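Local coordinates for protein MlnD (Bacillus methylotrophicus, PDB 5IL5) that is the dehydratase domain of a macrolactin-type polyketide synthase and probably removes water from beta-hydroxyacyl chains carried on phosphopantetheine, at residues A[89-93]-A[139-143]; A[109-114]-A[125-130]; A[153-157]-A[194-199]; A[179-185]-A[219-223]; A[265-269]-A[281-287]. One frame throughout, in Å; residues are numbered along the deposited sequence.

Interaction 1: A[89-93]-A[139-143]; sequences PIIKL and RLELE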
# COMPACT_ATOMS: atom_id res chain seq x y z
N PRO A 89 -14.09 -6.06 9.68
CA PRO A 89 -15.04 -4.99 9.37
C PRO A 89 -14.99 -3.89 10.42
O PRO A 89 -14.56 -4.09 11.56
CB PRO A 89 -16.40 -5.70 9.38
CG PRO A 89 -16.10 -7.12 9.12
CD PRO A 89 -14.75 -7.39 9.72
N ILE A 90 -15.43 -2.71 10.01
CA ILE A 90 -15.62 -1.58 10.92
C ILE A 90 -17.12 -1.43 11.14
O ILE A 90 -17.87 -1.17 10.19
CB ILE A 90 -15.00 -0.29 10.36
CG1 ILE A 90 -13.48 -0.44 10.25
CG2 ILE A 90 -15.35 0.91 11.24
CD1 ILE A 90 -12.75 -0.72 11.56
N ILE A 91 -17.55 -1.59 12.38
CA ILE A 91 -18.96 -1.51 12.73
C ILE A 91 -19.31 -0.16 13.34
O ILE A 91 -20.37 0.39 13.05
CB ILE A 91 -19.34 -2.65 13.69
CG1 ILE A 91 -19.10 -4.02 13.06
CG2 ILE A 91 -20.80 -2.53 14.09
CD1 ILE A 91 -19.83 -4.24 11.75
N LYS A 92 -18.44 0.39 14.18
CA LYS A 92 -18.80 1.55 14.98
C LYS A 92 -17.68 2.57 14.89
O LYS A 92 -16.50 2.23 15.06
CB LYS A 92 -19.06 1.15 16.43
CG LYS A 92 -19.97 2.09 17.21
CD LYS A 92 -20.31 1.50 18.57
CE LYS A 92 -21.26 2.38 19.38
NZ LYS A 92 -22.70 2.17 19.01
N LEU A 93 -18.05 3.81 14.61
CA LEU A 93 -17.12 4.93 14.62
C LEU A 93 -17.63 5.90 15.67
O LEU A 93 -18.84 6.11 15.79
CB LEU A 93 -17.04 5.61 13.25
CG LEU A 93 -16.62 4.65 12.13
CD1 LEU A 93 -17.85 4.00 11.50
CD2 LEU A 93 -15.75 5.31 11.08
N ARG A 139 -12.62 8.12 15.55
CA ARG A 139 -12.14 6.89 16.15
C ARG A 139 -12.82 5.69 15.52
O ARG A 139 -13.90 5.79 14.93
CB ARG A 139 -12.40 6.90 17.65
CG ARG A 139 -11.50 7.84 18.40
CD ARG A 139 -11.72 7.71 19.87
NE ARG A 139 -11.54 6.33 20.30
CZ ARG A 139 -10.37 5.71 20.43
NH1 ARG A 139 -9.24 6.35 20.17
NH2 ARG A 139 -10.33 4.45 20.82
N LEU A 140 -12.17 4.55 15.66
CA LEU A 140 -12.64 3.29 15.12
C LEU A 140 -12.69 2.26 16.23
O LEU A 140 -11.74 2.11 17.00
CB LEU A 140 -11.73 2.80 13.99
CG LEU A 140 -11.48 3.84 12.90
CD1 LEU A 140 -10.21 3.53 12.13
CD2 LEU A 140 -12.68 3.87 11.97
N GLU A 141 -13.82 1.57 16.33
CA GLU A 141 -13.92 0.44 17.24
C GLU A 141 -13.34 -0.78 16.53
O GLU A 141 -13.80 -1.14 15.44
CB GLU A 141 -15.38 0.19 17.63
CG GLU A 141 -15.58 -1.15 18.30
CD GLU A 141 -16.64 -1.14 19.38
OE1 GLU A 141 -17.39 -0.13 19.47
OE2 GLU A 141 -16.72 -2.13 20.14
N LEU A 142 -12.34 -1.41 17.15
CA LEU A 142 -11.69 -2.56 16.55
C LEU A 142 -12.09 -3.88 17.16
O LEU A 142 -11.94 -4.92 16.51
CB LEU A 142 -10.16 -2.40 16.64
CG LEU A 142 -9.59 -1.16 15.95
CD1 LEU A 142 -8.08 -1.25 15.90
CD2 LEU A 142 -10.18 -1.00 14.55
N GLU A 143 -12.61 -3.88 18.39
CA GLU A 143 -13.11 -5.11 18.99
C GLU A 143 -14.56 -5.24 18.55
O GLU A 143 -15.47 -4.68 19.15
CB GLU A 143 -12.95 -5.07 20.51
CG GLU A 143 -11.54 -4.68 20.97
CD GLU A 143 -10.54 -5.81 20.85
OE1 GLU A 143 -10.24 -6.46 21.87
OE2 GLU A 143 -10.05 -6.06 19.73

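Interaction 2: A[109-114]-A[125-130]; sequences EQIRIV and SIEKQS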
# COMPACT_ATOMS: atom_id res chain seq x y z
N GLU A 109 -5.66 19.26 -4.32
CA GLU A 109 -4.88 18.88 -3.15
C GLU A 109 -5.07 17.39 -2.93
O GLU A 109 -6.20 16.92 -2.76
CB GLU A 109 -5.32 19.69 -1.93
CG GLU A 109 -4.80 21.13 -1.89
CD GLU A 109 -3.30 21.21 -1.82
OE1 GLU A 109 -2.70 20.44 -1.05
OE2 GLU A 109 -2.71 22.05 -2.54
N GLN A 110 -3.98 16.64 -2.93
CA GLN A 110 -4.05 15.21 -2.71
C GLN A 110 -4.48 14.93 -1.28
O GLN A 110 -3.96 15.53 -0.34
CB GLN A 110 -2.69 14.57 -3.01
CG GLN A 110 -2.75 13.10 -3.40
CD GLN A 110 -3.35 12.88 -4.77
OE1 GLN A 110 -4.32 12.13 -4.92
NE2 GLN A 110 -2.79 13.53 -5.78
N ILE A 111 -5.44 14.02 -1.12
CA ILE A 111 -6.04 13.72 0.18
C ILE A 111 -5.59 12.34 0.64
O ILE A 111 -5.57 11.39 -0.15
CB ILE A 111 -7.58 13.79 0.11
CG1 ILE A 111 -8.03 15.17 -0.37
CG2 ILE A 111 -8.19 13.46 1.47
CD1 ILE A 111 -9.32 15.14 -1.17
N ARG A 112 -5.25 12.23 1.92
CA ARG A 112 -4.81 10.98 2.52
C ARG A 112 -5.52 10.78 3.85
O ARG A 112 -5.97 11.74 4.48
CB ARG A 112 -3.30 10.97 2.77
CG ARG A 112 -2.91 11.83 3.96
CD ARG A 112 -1.43 12.00 4.10
NE ARG A 112 -1.11 12.72 5.32
CZ ARG A 112 0.09 12.75 5.87
NH1 ARG A 112 1.09 12.10 5.29
NH2 ARG A 112 0.30 13.43 6.99
N ILE A 113 -5.59 9.53 4.28
CA ILE A 113 -6.13 9.19 5.60
C ILE A 113 -5.03 8.50 6.40
O ILE A 113 -4.43 7.53 5.93
CB ILE A 113 -7.38 8.29 5.49
CG1 ILE A 113 -7.90 7.94 6.89
CG2 ILE A 113 -7.08 7.03 4.70
CD1 ILE A 113 -9.28 7.33 6.88
N VAL A 114 -4.78 9.01 7.61
CA VAL A 114 -3.81 8.43 8.53
C VAL A 114 -4.59 7.70 9.61
O VAL A 114 -5.59 8.22 10.12
CB VAL A 114 -2.92 9.52 9.15
CG1 VAL A 114 -1.90 8.91 10.11
CG2 VAL A 114 -2.21 10.31 8.06
N SER A 125 -7.25 10.24 10.74
CA SER A 125 -7.21 11.62 10.29
C SER A 125 -7.29 11.61 8.78
O SER A 125 -6.51 10.92 8.12
CB SER A 125 -5.92 12.34 10.72
OG SER A 125 -5.97 12.73 12.08
N ILE A 126 -8.23 12.37 8.24
CA ILE A 126 -8.31 12.59 6.81
C ILE A 126 -7.72 13.96 6.58
O ILE A 126 -8.20 14.96 7.13
CB ILE A 126 -9.76 12.50 6.32
CG1 ILE A 126 -10.33 11.12 6.67
CG2 ILE A 126 -9.83 12.75 4.82
CD1 ILE A 126 -11.80 10.92 6.33
N GLU A 127 -6.67 14.03 5.76
CA GLU A 127 -5.80 15.19 5.72
C GLU A 127 -5.52 15.58 4.28
O GLU A 127 -5.67 14.78 3.35
CB GLU A 127 -4.46 14.91 6.44
CG GLU A 127 -4.59 14.32 7.84
CD GLU A 127 -3.24 13.95 8.46
OE1 GLU A 127 -2.22 13.98 7.75
OE2 GLU A 127 -3.19 13.67 9.68
N LYS A 128 -5.13 16.84 4.10
CA LYS A 128 -4.35 17.21 2.93
C LYS A 128 -2.98 16.57 3.04
O LYS A 128 -2.34 16.64 4.09
CB LYS A 128 -4.21 18.73 2.79
CG LYS A 128 -5.48 19.50 2.45
CD LYS A 128 -5.14 20.94 2.08
CE LYS A 128 -6.38 21.74 1.70
NZ LYS A 128 -6.21 23.22 1.87
N GLN A 129 -2.52 15.96 1.95
CA GLN A 129 -1.19 15.36 1.97
C GLN A 129 -0.09 16.41 2.06
O GLN A 129 0.96 16.16 2.64
CB GLN A 129 -1.01 14.49 0.73
CG GLN A 129 0.26 13.69 0.75
CD GLN A 129 0.29 12.62 -0.31
OE1 GLN A 129 0.14 12.91 -1.49
NE2 GLN A 129 0.45 11.37 0.11
N SER A 130 -0.31 17.59 1.47
CA SER A 130 0.76 18.58 1.38
C SER A 130 1.15 19.12 2.75
O SER A 130 2.34 19.35 3.01
CB SER A 130 0.35 19.72 0.45
OG SER A 130 -0.77 20.41 0.97

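Interaction 3: A[153-157]-A[194-199]; sequences HLEPF and RNGQVL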
# COMPACT_ATOMS: atom_id res chain seq x y z
N HIS A 153 -40.95 2.87 14.66
CA HIS A 153 -42.31 2.58 14.26
C HIS A 153 -42.69 3.62 13.21
O HIS A 153 -42.82 4.81 13.52
CB HIS A 153 -43.21 2.61 15.49
CG HIS A 153 -44.45 1.78 15.36
ND1 HIS A 153 -45.67 2.17 15.87
CD2 HIS A 153 -44.65 0.57 14.79
CE1 HIS A 153 -46.57 1.23 15.62
NE2 HIS A 153 -45.98 0.25 14.95
N LEU A 154 -42.85 3.17 11.97
CA LEU A 154 -43.04 4.09 10.86
C LEU A 154 -44.48 4.52 10.67
O LEU A 154 -44.73 5.54 10.01
CB LEU A 154 -42.56 3.46 9.54
CG LEU A 154 -41.10 3.04 9.41
CD1 LEU A 154 -40.83 2.47 8.03
CD2 LEU A 154 -40.17 4.22 9.68
N GLU A 155 -45.44 3.79 11.25
CA GLU A 155 -46.85 4.00 10.94
C GLU A 155 -47.30 5.45 11.07
O GLU A 155 -47.96 5.95 10.15
CB GLU A 155 -47.70 3.07 11.83
CG GLU A 155 -47.58 1.56 11.54
CD GLU A 155 -47.14 1.22 10.13
OE1 GLU A 155 -47.83 1.62 9.17
OE2 GLU A 155 -46.09 0.54 10.00
N PRO A 156 -46.98 6.18 12.14
CA PRO A 156 -47.48 7.56 12.25
C PRO A 156 -47.14 8.44 11.06
O PRO A 156 -47.94 9.31 10.69
CB PRO A 156 -46.78 8.08 13.51
CG PRO A 156 -46.50 6.89 14.33
CD PRO A 156 -46.47 5.68 13.43
N PHE A 157 -45.99 8.23 10.44
CA PHE A 157 -45.58 9.06 9.31
C PHE A 157 -46.24 8.60 8.01
O PHE A 157 -46.43 9.40 7.09
CB PHE A 157 -44.06 9.05 9.19
CG PHE A 157 -43.36 9.55 10.43
CD1 PHE A 157 -43.11 8.68 11.48
CD2 PHE A 157 -42.98 10.87 10.55
CE1 PHE A 157 -42.49 9.12 12.62
CE2 PHE A 157 -42.35 11.32 11.69
CZ PHE A 157 -42.10 10.44 12.73
N ARG A 194 -42.86 16.34 11.20
CA ARG A 194 -43.76 16.72 12.28
C ARG A 194 -43.01 16.83 13.59
O ARG A 194 -42.26 15.92 13.96
CB ARG A 194 -44.86 15.68 12.45
CG ARG A 194 -45.31 14.94 11.19
CD ARG A 194 -46.43 13.98 11.53
NE ARG A 194 -46.07 13.21 12.73
CZ ARG A 194 -46.85 12.31 13.31
NH1 ARG A 194 -48.05 12.03 12.83
NH2 ARG A 194 -46.41 11.68 14.39
N ASN A 195 -43.23 17.93 14.32
CA ASN A 195 -42.80 18.05 15.71
C ASN A 195 -41.28 17.97 15.86
O ASN A 195 -40.77 17.48 16.87
CB ASN A 195 -43.47 16.97 16.57
CG ASN A 195 -43.42 17.28 18.05
OD1 ASN A 195 -43.73 18.40 18.48
ND2 ASN A 195 -43.01 16.30 18.84
N GLY A 196 -40.55 18.46 14.86
CA GLY A 196 -39.11 18.36 14.88
C GLY A 196 -38.63 16.96 14.60
O GLY A 196 -37.56 16.56 15.08
N GLN A 197 -39.40 16.20 13.83
CA GLN A 197 -39.04 14.88 13.37
C GLN A 197 -39.31 14.82 11.87
O GLN A 197 -40.21 15.50 11.37
CB GLN A 197 -39.85 13.81 14.11
CG GLN A 197 -39.82 13.93 15.64
CD GLN A 197 -40.79 12.99 16.32
OE1 GLN A 197 -41.79 12.56 15.72
NE2 GLN A 197 -40.51 12.65 17.57
N VAL A 198 -38.51 14.03 11.15
CA VAL A 198 -38.64 13.95 9.70
C VAL A 198 -38.38 12.51 9.27
O VAL A 198 -37.43 11.88 9.75
CB VAL A 198 -37.68 14.92 8.97
CG1 VAL A 198 -36.23 14.53 9.20
CG2 VAL A 198 -38.00 14.98 7.48
N LEU A 199 -39.23 11.99 8.39
CA LEU A 199 -39.02 10.69 7.76
C LEU A 199 -38.91 10.91 6.26
O LEU A 199 -39.86 11.38 5.63
CB LEU A 199 -40.15 9.71 8.09
CG LEU A 199 -39.99 8.28 7.57
CD1 LEU A 199 -38.77 7.59 8.18
CD2 LEU A 199 -41.25 7.47 7.85

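Interaction 4: A[179-185]-A[219-223]; sequences YSCSDSL and ESVYQ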
# COMPACT_ATOMS: atom_id res chain seq x y z
N TYR A 179 -28.31 24.93 0.83
CA TYR A 179 -27.70 23.66 0.49
C TYR A 179 -28.21 23.20 -0.86
O TYR A 179 -29.42 23.16 -1.09
CB TYR A 179 -28.02 22.59 1.55
CG TYR A 179 -27.66 21.17 1.13
CD1 TYR A 179 -28.55 20.40 0.40
CD2 TYR A 179 -26.45 20.60 1.51
CE1 TYR A 179 -28.23 19.10 0.03
CE2 TYR A 179 -26.13 19.31 1.15
CZ TYR A 179 -27.02 18.57 0.41
OH TYR A 179 -26.71 17.28 0.04
N SER A 180 -27.29 22.86 -1.76
CA SER A 180 -27.64 22.21 -3.00
C SER A 180 -26.61 21.12 -3.27
O SER A 180 -25.55 21.07 -2.64
CB SER A 180 -27.71 23.19 -4.18
OG SER A 180 -26.45 23.79 -4.42
N CYS A 181 -26.94 20.24 -4.21
CA CYS A 181 -26.12 19.06 -4.44
C CYS A 181 -26.36 18.55 -5.85
O CYS A 181 -27.36 18.87 -6.49
CB CYS A 181 -26.43 17.98 -3.40
SG CYS A 181 -28.09 17.28 -3.52
N SER A 182 -25.40 17.75 -6.32
CA SER A 182 -25.50 17.08 -7.60
C SER A 182 -26.64 16.06 -7.59
O SER A 182 -26.98 15.48 -6.56
CB SER A 182 -24.18 16.40 -7.93
OG SER A 182 -23.84 15.44 -6.95
N ASP A 183 -27.23 15.84 -8.77
CA ASP A 183 -28.33 14.88 -8.87
C ASP A 183 -27.91 13.50 -8.38
O ASP A 183 -28.76 12.72 -7.93
CB ASP A 183 -28.82 14.76 -10.31
CG ASP A 183 -29.43 16.04 -10.83
OD1 ASP A 183 -29.69 16.96 -10.01
OD2 ASP A 183 -29.67 16.13 -12.06
N SER A 184 -26.62 13.19 -8.46
CA SER A 184 -26.11 11.93 -7.94
C SER A 184 -26.28 11.80 -6.44
O SER A 184 -26.11 10.70 -5.91
CB SER A 184 -24.63 11.78 -8.30
OG SER A 184 -23.90 12.86 -7.76
N LEU A 185 -26.61 12.89 -5.74
CA LEU A 185 -26.85 12.86 -4.31
C LEU A 185 -28.30 13.19 -3.95
O LEU A 185 -28.60 13.46 -2.78
CB LEU A 185 -25.91 13.84 -3.60
CG LEU A 185 -24.45 13.40 -3.56
CD1 LEU A 185 -23.54 14.58 -3.30
CD2 LEU A 185 -24.27 12.35 -2.49
N GLU A 219 -25.82 10.90 2.43
CA GLU A 219 -26.13 12.31 2.22
C GLU A 219 -27.60 12.60 2.50
O GLU A 219 -27.93 13.72 2.93
CB GLU A 219 -25.77 12.73 0.80
CG GLU A 219 -25.80 14.24 0.59
CD GLU A 219 -24.82 14.98 1.48
OE1 GLU A 219 -23.82 14.37 1.92
OE2 GLU A 219 -25.06 16.17 1.74
N SER A 220 -28.49 11.64 2.27
CA SER A 220 -29.86 11.78 2.75
C SER A 220 -29.89 12.01 4.25
O SER A 220 -30.70 12.79 4.76
CB SER A 220 -30.68 10.54 2.38
OG SER A 220 -30.89 10.47 0.99
N VAL A 221 -29.01 11.32 4.98
CA VAL A 221 -28.91 11.52 6.42
C VAL A 221 -28.62 12.98 6.73
O VAL A 221 -29.29 13.60 7.56
CB VAL A 221 -27.82 10.59 7.00
CG1 VAL A 221 -27.39 11.03 8.41
CG2 VAL A 221 -28.31 9.14 6.97
N TYR A 222 -27.62 13.55 6.06
CA TYR A 222 -27.29 14.95 6.28
C TYR A 222 -28.43 15.85 5.84
O TYR A 222 -28.76 16.82 6.53
CB TYR A 222 -25.99 15.29 5.54
CG TYR A 222 -25.44 16.65 5.88
CD1 TYR A 222 -25.02 16.94 7.17
CD2 TYR A 222 -25.26 17.63 4.91
CE1 TYR A 222 -24.51 18.17 7.50
CE2 TYR A 222 -24.72 18.86 5.23
CZ TYR A 222 -24.35 19.12 6.53
OH TYR A 222 -23.82 20.35 6.83
N GLN A 223 -29.07 15.54 4.71
CA GLN A 223 -30.16 16.36 4.21
C GLN A 223 -31.31 16.41 5.22
O GLN A 223 -31.89 17.48 5.46
CB GLN A 223 -30.64 15.83 2.86
CG GLN A 223 -29.73 16.20 1.70
CD GLN A 223 -29.98 15.38 0.45
OE1 GLN A 223 -31.04 14.80 0.28
NE2 GLN A 223 -28.99 15.31 -0.43

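Interaction 5: A[265-269]-A[281-287]; sequences SAYDV and ELSGLVF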
# COMPACT_ATOMS: atom_id res chain seq x y z
N SER A 265 -29.31 21.82 20.25
CA SER A 265 -29.20 21.54 18.82
C SER A 265 -28.29 20.33 18.62
O SER A 265 -27.19 20.40 18.09
CB SER A 265 -28.69 22.77 18.07
OG SER A 265 -29.75 23.68 17.79
N ALA A 266 -28.80 19.18 19.08
CA ALA A 266 -28.18 17.88 18.86
C ALA A 266 -29.17 16.98 18.12
O ALA A 266 -30.38 17.05 18.36
CB ALA A 266 -27.79 17.22 20.18
N TYR A 267 -28.65 16.14 17.23
CA TYR A 267 -29.51 15.33 16.38
C TYR A 267 -29.10 13.87 16.40
O TYR A 267 -27.93 13.52 16.56
CB TYR A 267 -29.53 15.90 14.97
CG TYR A 267 -30.08 17.30 15.01
CD1 TYR A 267 -31.43 17.54 14.76
CD2 TYR A 267 -29.28 18.37 15.36
CE1 TYR A 267 -31.94 18.82 14.83
CE2 TYR A 267 -29.78 19.64 15.43
CZ TYR A 267 -31.11 19.86 15.16
OH TYR A 267 -31.61 21.14 15.23
N ASP A 268 -30.10 13.01 16.26
CA ASP A 268 -29.94 11.58 16.07
C ASP A 268 -30.59 11.22 14.74
O ASP A 268 -31.65 11.74 14.40
CB ASP A 268 -30.59 10.77 17.20
CG ASP A 268 -29.80 10.82 18.49
OD1 ASP A 268 -28.68 11.37 18.47
OD2 ASP A 268 -30.28 10.30 19.51
N VAL A 269 -29.94 10.35 13.97
CA VAL A 269 -30.43 9.98 12.65
C VAL A 269 -30.35 8.47 12.48
O VAL A 269 -29.50 7.80 13.07
CB VAL A 269 -29.67 10.69 11.52
CG1 VAL A 269 -30.48 10.60 10.24
CG2 VAL A 269 -29.36 12.12 11.90
N GLU A 281 -27.05 4.05 12.41
CA GLU A 281 -27.43 5.07 13.37
C GLU A 281 -26.34 6.12 13.42
O GLU A 281 -25.16 5.78 13.54
CB GLU A 281 -27.64 4.45 14.77
CG GLU A 281 -27.99 5.44 15.87
CD GLU A 281 -28.04 4.81 17.25
OE1 GLU A 281 -27.66 3.62 17.36
OE2 GLU A 281 -28.43 5.52 18.20
N LEU A 282 -26.73 7.40 13.35
CA LEU A 282 -25.83 8.50 13.68
C LEU A 282 -26.42 9.27 14.85
O LEU A 282 -27.44 9.95 14.72
CB LEU A 282 -25.61 9.45 12.50
CG LEU A 282 -24.54 9.02 11.50
CD1 LEU A 282 -25.13 8.04 10.51
CD2 LEU A 282 -23.93 10.24 10.82
N SER A 283 -25.74 9.18 15.98
CA SER A 283 -26.19 9.80 17.22
C SER A 283 -25.41 11.08 17.49
O SER A 283 -24.23 11.20 17.16
CB SER A 283 -26.01 8.81 18.38
OG SER A 283 -26.67 9.28 19.54
N GLY A 284 -26.09 12.03 18.13
CA GLY A 284 -25.45 13.24 18.63
C GLY A 284 -24.68 14.04 17.60
O GLY A 284 -23.59 14.54 17.90
N LEU A 285 -25.24 14.21 16.41
CA LEU A 285 -24.69 15.16 15.45
C LEU A 285 -24.95 16.58 15.93
O LEU A 285 -26.09 16.94 16.26
CB LEU A 285 -25.31 14.95 14.07
CG LEU A 285 -24.85 15.85 12.91
CD1 LEU A 285 -25.05 15.16 11.56
CD2 LEU A 285 -25.57 17.20 12.92
N VAL A 286 -23.90 17.40 15.98
CA VAL A 286 -23.98 18.78 16.46
C VAL A 286 -23.27 19.70 15.48
O VAL A 286 -22.14 19.41 15.06
CB VAL A 286 -23.38 18.92 17.87
CG1 VAL A 286 -23.72 20.29 18.45
CG2 VAL A 286 -23.88 17.82 18.79
N PHE A 287 -23.92 20.80 15.12
CA PHE A 287 -23.32 21.78 14.22
C PHE A 287 -22.39 22.73 14.96
O PHE A 287 -22.73 23.25 16.03
CB PHE A 287 -24.41 22.58 13.51
CG PHE A 287 -25.05 21.85 12.37
CD1 PHE A 287 -24.42 21.76 11.14
CD2 PHE A 287 -26.29 21.25 12.52
CE1 PHE A 287 -25.01 21.09 10.09
CE2 PHE A 287 -26.88 20.58 11.47
CZ PHE A 287 -26.24 20.50 10.26

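Interaction 1: A[89-93]-A[139-143]
Leu93 and Leu140 form an antiparallel, non-hydrogen-bonded pair with their CA atoms 4.8 Å apart, and beside it Glu141 N donates to Lys92 O at 3.0 Å. The N-H...O angle of this bond is 166°. Arg139 O also receives a CA-H...O contact from Leu93 CA at 3.3 Å. The side chains of Leu93 and Leu140 lie side by side and point the same way. Their CD2 atoms meet at 3.5 Å. Ile90 continues this apolar row. Its CG2 branch faces Leu140 CD2 at 4.1 Å, while its CD1 tip reaches Leu142 CD2 at 4.0 Å. The region belongs to the N-terminal hotdog fold, in which an antiparallel sheet wraps round a long helix, here 74-86. Leu93 packs on Ile75 and Ala78 of that helix, and Leu142 packs on Ser86. Strand 92-98 also pairs with strand 239-245 of the C-terminal hotdog, so it lies where the two halves join. Lys92 and Glu141 meet through the aliphatic part of the lysine. Glu141 OE1 sits 3.5 Å from Lys92 CD, but the charged ends do not touch. Lys92 NZ instead hydrogen-bonds to Thr244 OG1, and Tyr147 forms a cation-pi contact with the same lysine.

Interaction 2: A[109-114]-A[125-130]
Arg112 and Glu127 face each other across a hydrogen-bonded pair of an antiparallel hairpin, with guanidinium and carboxylate planes 46° apart. Glu127 OE1 takes both bonds, one from Arg112 NH2 at 2.7 Å and one from Arg112 NE at 3.0 Å. The oxygen lies at the edge of the guanidinium, in its plane. NH2 meets it nearly in line with the C-O bond, whereas NE approaches on the anti side and out of the carboxylate plane. Arg112 CG stands between the backbone N and the carbonyl carbon (chi1 74°), and the chain then runs extended, which puts NE and NH2 alongside Glu127 OE1. Val114 CG2 sits over one guanidinium face, toward its rim, 3.7 Å above the plane. Ile113 and Ile126 lie on the other face of the hairpin, with Ile111 CG2 close by. Ile126 crosses both isoleucines obliquely: its CG2 meets Ile111 CG2 at 3.8 Å, and its CG1 meets Ile113 CD1 at 3.9 Å. At the open end of the hairpin, Gln110 and Gln129 run side by side, and Gln129 OE1 rests 3.5 Å from Gln110 CG. Ser130 OG donates to Glu109 OE1 at 2.8 Å, although Glu109 is poorly ordered. Two N-H groups converging on one oxygen hold the buried Glu127 side chain, and the nearby positive charge would be expected to favour its ionised form.

Interaction 3: A[153-157]-A[194-199]
Phe157 and Leu199 centre a largely apolar contact without cross-segment hydrogen bonds, in which a short helix lies against a hairpin of the C-terminal hotdog. The helix belongs to the connection that runs from strand 134-140 to strand 165-166. Leu199 has the largest share of the contact on its side. Its CG is anti to the backbone N (chi1 -175°), which carries CD2 up to Phe157 CB at 3.5 Å. The same CD2 meets Leu154 CD2 at 3.9 Å, and these two leucines cross at about a right angle. Gln197 reaches the ring differently. Its OE1 lies near the ring plane, at the edge, 3.7 Å from Phe157 CZ. The amide and ring planes are 39° apart. Arg194 stretches over the ring, with CZ 5.0 Å from the centroid and close to the ring normal. This is a long cation-pi contact and at most a weak attraction. The guanidinium continues to Pro156, whose carbonyl carbon lies over one of its faces, and Arg194 NH2 is 3.7 Å from Pro156 CB. The hairpin is closed by paired backbone bonds between Arg194 and Gln197. Asn195 and Gly196 between them both have positive phi, as in a type I' turn. Tyr254 and Leu272 of neighbouring strands extend the apolar patch round Leu154 and Leu199. Val198 points away, to Ala224 and Leu228 of helix 215-229. A sheet with the long helix on one face is typical of the hotdog fold, and here the connecting segment packs on its other face.

Interaction 4: A[179-185]-A[219-223]
Tyr179 and Glu219 meet edge on, with ring and carboxylate nearly coplanar (7° apart) and Glu219 OE2 lying near the ring plane. Tyr179 OH donates to Glu219 OE2 at 2.6 Å, on the anti side of that oxygen. Tyr222 turns its own edge to Tyr179, whose CE2 lies near the plane of the Tyr222 ring, 4.2 Å from Tyr222 CD2. The Gln223 and Tyr179 side chains cross at about a right angle, with ring and amide planes 59° apart. Gln223 CG is placed obliquely to the ring, 3.7 Å from Tyr179 CE1. The amide gives two bonds from one nitrogen. Gln223 NE2 donates to Tyr179 OH at 3.0 Å and to Leu185 O at the same distance. Both acceptors lie in the amide plane, which fixes the flip of the group. Tyr179 OH therefore accepts from the Gln223 amide and donates to the Glu219 carboxylate. Gln223 OE1 is hydrogen-bonded to Tyr171 OH. Beside this network Leu185 CD2 packs on Glu219 CB at 3.6 Å. Glu219 puts CG opposite its main-chain N (chi1 -168°) and then bends at chi2, bringing the carboxylate to the phenol. The four-residue spacing of Glu219 and Gln223 recalls the DxxxQ motif of related dehydratases, with Glu in place of Asp. Helix 215-229 supplies one side of the contact. Strand 179-181 pairs with strand 59-61 of the N-terminal hotdog, and helix 167-176 packs on Tyr179 and Gln223 through Leu174.

Interaction 5: A[265-269]-A[281-287]
Asp268 reaches across to Ser283 and Gly284 at a G1 beta bulge, in the hairpin formed by strands 266-272 and 278-286 of the C-terminal hotdog. Its CB lies 4.1 Å from Leu282 O. CG is anti to the carbonyl carbon (chi1 -75°), which turns the carboxylate toward the bulge. At the tip, OD1 accepts two bonds. Gly284 N donates to it at 2.7 Å, straight (169°) and nearly in line with the C-O bond. Ser283 OG donates at 3.1 Å from above the carboxylate plane. OD2 is 3.8 Å from the same hydroxyl, too far for a bond. Asp268 thus takes up the N-H that the bulge turns away from normal pairing. Gly284 and Leu285 both face Tyr267. Gly284 has a positive phi (55°), which suits glycine at the first bulge position. Only Leu285 N is hydrogen-bonded to Tyr267 O, while Gly284 N approaches that oxygen at a poor angle. Regular pairing resumes at Val269, whose N donates to Leu282 O at 2.6 Å and whose O receives Leu282 N. Tyr267, Val269, Leu282 and Leu285 share one face of the sheet. On it Val269 packs on Val221 and Val225 of helix 215-229. Strands 254-258 and 239-245 flank the hairpin on its two sides. Ala266 CB is 4.2 Å from Val286 CG2. Leu285 O accepts from Tyr267 N and also lies in the plane of the Tyr267 ring, at its edge, 3.6 Å from Tyr267 CD2.

Interactions 1 and 2 belong to the N-terminal hotdog, and interaction 2 is nested within the chain loop that interaction 1 closes; their centres are about 21 Å apart. Interactions 4 and 5 lie in the C-terminal hotdog, where interaction 3 packs the connecting segment. Interactions 2 and 3 are farthest apart, about 39 Å between centres. Interactions 1 and 5 come within about 5 Å at their nearest atoms, with strand 239-245 between them joining the halves. Interactions 4 and 5 touch directly: Val221 CG1 meets Val269 CG1 at 3.6 Å, and Tyr222 packs on Phe287. Interaction 4 carries the ExxxQ spacing that corresponds to the DxxxQ motif of related dehydratases, so it probably lies by the active site.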